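Side-chain contact in RNA-binding protein (Porphyromonas gingivalis W83, PDB 7JLY), which probably binds RNA through a single RNA recognition motif domain: residues A[16-21]-A[68-73]. Sequence-based numbering, arbitrary orientation.
Sequences EEDLTG and EFQGRK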
ATOM      1  N   GLU A  16      -2.000   5.654  -6.670  1.00 19.06           N
ATOM      2  CA  GLU A  16      -2.715   4.405  -6.424  1.00 20.36           C
ATOM      3  C   GLU A  16      -2.325   3.320  -7.429  1.00 19.42           C
ATOM      4  O   GLU A  16      -2.202   2.146  -7.063  1.00 19.51           O
ATOM      5  CB  GLU A  16      -4.224   4.652  -6.446  1.00 18.54           C
ATOM      6  CG  GLU A  16      -4.675   5.398  -5.185  1.00 21.73           C
ATOM      7  CD  GLU A  16      -6.122   5.826  -5.231  1.00 25.66           C
ATOM      8  OE1 GLU A  16      -6.817   5.442  -6.191  1.00 29.25           O
ATOM      9  OE2 GLU A  16      -6.553   6.546  -4.304  1.00 23.60           O
ATOM     10  N   GLU A  17      -2.109   3.687  -8.692  1.00 20.61           N
ATOM     11  CA  GLU A  17      -1.794   2.650  -9.671  1.00 20.19           C
ATOM     12  C   GLU A  17      -0.402   2.078  -9.422  1.00 21.78           C
ATOM     13  O   GLU A  17      -0.146   0.920  -9.712  1.00 19.52           O
ATOM     14  CB  GLU A  17      -1.922   3.171 -11.104  1.00 24.98           C
ATOM     15  CG  GLU A  17      -0.768   4.006 -11.584  1.00 24.20           C
ATOM     16  CD  GLU A  17      -0.719   4.078 -13.096  1.00 33.48           C
ATOM     17  OE1 GLU A  17       0.035   3.290 -13.703  1.00 32.54           O
ATOM     18  OE2 GLU A  17      -1.447   4.914 -13.672  1.00 31.20           O
ATOM     19  N   ASP A  18       0.490   2.879  -8.845  1.00 17.64           N
ATOM     20  CA  ASP A  18       1.808   2.394  -8.464  1.00 18.25           C
ATOM     21  C   ASP A  18       1.730   1.407  -7.297  1.00 18.59           C
ATOM     22  O   ASP A  18       2.498   0.441  -7.248  1.00 18.97           O
ATOM     23  CB  ASP A  18       2.715   3.571  -8.102  1.00 17.84           C
ATOM     24  CG  ASP A  18       2.839   4.576  -9.239  1.00 21.58           C
ATOM     25  OD1 ASP A  18       2.931   4.133 -10.398  1.00 19.92           O
ATOM     26  OD2 ASP A  18       2.837   5.801  -8.979  1.00 21.46           O
ATOM     27  N   LEU A  19       0.819   1.653  -6.352  1.00 17.88           N
ATOM     28  CA  LEU A  19       0.626   0.730  -5.234  1.00 19.19           C
ATOM     29  C   LEU A  19       0.031  -0.576  -5.719  1.00 17.10           C
ATOM     30  O   LEU A  19       0.460  -1.645  -5.313  1.00 16.69           O
ATOM     31  CB  LEU A  19      -0.270   1.338  -4.162  1.00 17.44           C
ATOM     32  CG  LEU A  19       0.344   2.522  -3.416  1.00 15.61           C
ATOM     33  CD1 LEU A  19      -0.594   2.961  -2.321  1.00 19.03           C
ATOM     34  CD2 LEU A  19       1.702   2.133  -2.825  1.00 17.42           C
ATOM     35  N   THR A  20      -0.962  -0.485  -6.597  1.00 16.88           N
ATOM     36  CA  THR A  20      -1.541  -1.685  -7.171  1.00 16.97           C
ATOM     37  C   THR A  20      -0.480  -2.441  -7.949  1.00 20.16           C
ATOM     38  O   THR A  20      -0.385  -3.662  -7.843  1.00 19.80           O
ATOM     39  CB  THR A  20      -2.720  -1.364  -8.098  1.00 20.60           C
ATOM     40  OG1 THR A  20      -3.743  -0.682  -7.351  1.00 19.75           O
ATOM     41  CG2 THR A  20      -3.290  -2.646  -8.685  1.00 22.37           C
ATOM     42  N   GLY A  21       0.328  -1.712  -8.717  1.00 18.04           N
ATOM     43  CA  GLY A  21       1.359  -2.333  -9.541  1.00 19.24           C
ATOM     44  C   GLY A  21       2.351  -3.125  -8.704  1.00 22.08           C
ATOM     45  O   GLY A  21       2.817  -4.212  -9.095  1.00 24.19           O
ATOM     46  N   GLU A  68      13.516  -0.128  -0.436  1.00 19.16           N
ATOM     47  CA  GLU A  68      13.236   1.209  -0.916  1.00 18.68           C
ATOM     48  C   GLU A  68      12.371   1.134  -2.160  1.00 19.63           C
ATOM     49  O   GLU A  68      12.519   0.223  -2.976  1.00 23.95           O
ATOM     50  CB  GLU A  68      14.540   1.955  -1.208  1.00 20.51           C
ATOM     51  CG  GLU A  68      15.295   2.308   0.048  1.00 17.54           C
ATOM     52  CD  GLU A  68      16.697   2.798  -0.222  1.00 25.24           C
ATOM     53  OE1 GLU A  68      17.131   2.781  -1.394  1.00 25.56           O
ATOM     54  OE2 GLU A  68      17.364   3.193   0.751  1.00 26.46           O
ATOM     55  N   PHE A  69      11.464   2.097  -2.287  1.00 17.33           N
ATOM     56  CA  PHE A  69      10.542   2.200  -3.403  1.00 17.14           C
ATOM     57  C   PHE A  69      10.496   3.681  -3.795  1.00 20.77           C
ATOM     58  O   PHE A  69      10.206   4.532  -2.950  1.00 19.41           O
ATOM     59  CB  PHE A  69       9.158   1.663  -2.996  1.00 17.33           C
ATOM     60  CG  PHE A  69       8.117   1.733  -4.078  1.00 22.04           C
ATOM     61  CD1 PHE A  69       8.240   0.973  -5.233  1.00 21.22           C
ATOM     62  CD2 PHE A  69       6.984   2.518  -3.915  1.00 19.72           C
ATOM     63  CE1 PHE A  69       7.270   1.016  -6.221  1.00 21.48           C
ATOM     64  CE2 PHE A  69       6.008   2.570  -4.906  1.00 24.71           C
ATOM     65  CZ  PHE A  69       6.153   1.823  -6.059  1.00 21.41           C
ATOM     66  N   GLN A  70      10.803   3.984  -5.056  1.00 18.47           N
ATOM     67  CA  GLN A  70      10.891   5.368  -5.531  1.00 20.90           C
ATOM     68  C   GLN A  70      11.664   6.245  -4.530  1.00 20.53           C
ATOM     69  O   GLN A  70      11.224   7.340  -4.156  1.00 20.46           O
ATOM     70  CB  GLN A  70       9.483   5.928  -5.810  1.00 21.65           C
ATOM     71  CG  GLN A  70       8.754   5.157  -6.934  1.00 22.96           C
ATOM     72  CD  GLN A  70       7.473   5.832  -7.418  1.00 28.68           C
ATOM     73  OE1 GLN A  70       7.292   7.043  -7.273  1.00 28.04           O
ATOM     74  NE2 GLN A  70       6.576   5.042  -8.004  1.00 28.94           N
ATOM     75  N   GLY A  71      12.805   5.726  -4.083  1.00 18.50           N
ATOM     76  CA  GLY A  71      13.744   6.486  -3.273  1.00 17.65           C
ATOM     77  C   GLY A  71      13.485   6.541  -1.780  1.00 21.44           C
ATOM     78  O   GLY A  71      14.239   7.189  -1.050  1.00 19.93           O
ATOM     79  N   ARG A  72      12.444   5.867  -1.298  1.00 17.63           N
ATOM     80  CA  ARG A  72      12.177   5.900   0.145  1.00 17.58           C
ATOM     81  C   ARG A  72      11.896   4.509   0.719  1.00 16.86           C
ATOM     82  O   ARG A  72      11.237   3.688   0.091  1.00 18.52           O
ATOM     83  CB  ARG A  72      11.003   6.827   0.470  1.00 18.36           C
ATOM     84  CG  ARG A  72      11.218   8.286   0.077  1.00 21.21           C
ATOM     85  CD  ARG A  72      10.223   9.213   0.760  1.00 20.79           C
ATOM     86  NE  ARG A  72      10.362   9.180   2.215  1.00 18.68           N
ATOM     87  CZ  ARG A  72      11.237   9.909   2.904  1.00 23.78           C
ATOM     88  NH1 ARG A  72      12.043  10.757   2.273  1.00 21.18           N
ATOM     89  NH2 ARG A  72      11.301   9.796   4.226  1.00 22.14           N
ATOM     90  N   LYS A  73      12.397   4.264   1.921  1.00 14.67           N
ATOM     91  CA  LYS A  73      12.193   2.978   2.572  1.00 17.21           C
ATOM     92  C   LYS A  73      10.711   2.746   2.881  1.00 17.80           C
ATOM     93  O   LYS A  73      10.085   3.530   3.597  1.00 18.72           O
ATOM     94  CB  LYS A  73      13.026   2.898   3.857  1.00 18.62           C
ATOM     95  CG  LYS A  73      12.900   1.563   4.576  1.00 22.13           C
ATOM     96  CD  LYS A  73      14.033   1.355   5.574  1.00 24.79           C
ATOM     97  CE  LYS A  73      13.943   2.332   6.728  1.00 33.09           C
ATOM     98  NZ  LYS A  73      15.033   2.059   7.719  1.00 34.31           N
TER
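D18, on helix 16-23, meets F69 and Q70, at the tight turn between strand 68-69 and strand 72-78. The ring of F69 points its far end at the helix: F69 CZ lies 4.1 Å from D18 O, which approaches the ring obliquely, and 4.4 Å from D18 CB. With CG anti to the backbone N (chi1 180°), the phenyl group reaches out from its strand to the helix and also packs on V14. Q70 folds back over this ring, its CG 4.2 Å above the plane and over the centre, while the chain beyond CG runs extended to the carboxylate of D18. There Q70 NE2 stays 3.9 Å from D18 OD2, too far for a hydrogen bond; the two side chains cross at about a right angle, their carboxylate and amide planes 70° apart. OD2 is instead engaged by R15, just ahead in the chain, through a salt bridge with NE. The type I' turn from F69 to R72 places Q70 here, closed by the bonds F69 N to R72 O (2.9 Å) and R72 N to F69 O (3.1 Å); N11 binds Q70 O through its side-chain amide. In the RRM fold, this joins helix 16-23 to the hairpin that leads into the last strand, 72-78, well away from the calcium-binding residue E54. Only 120 Å² is buried and no hydrogen bond spans the segments; the contact is therefore a light van der Waals touch of F69 and Q70 on D18, probably helped by V14, on which L19, F69 and Q70 all pack, while the carboxamide of Q70 probably adds no more than weak electrostatic attraction to D18.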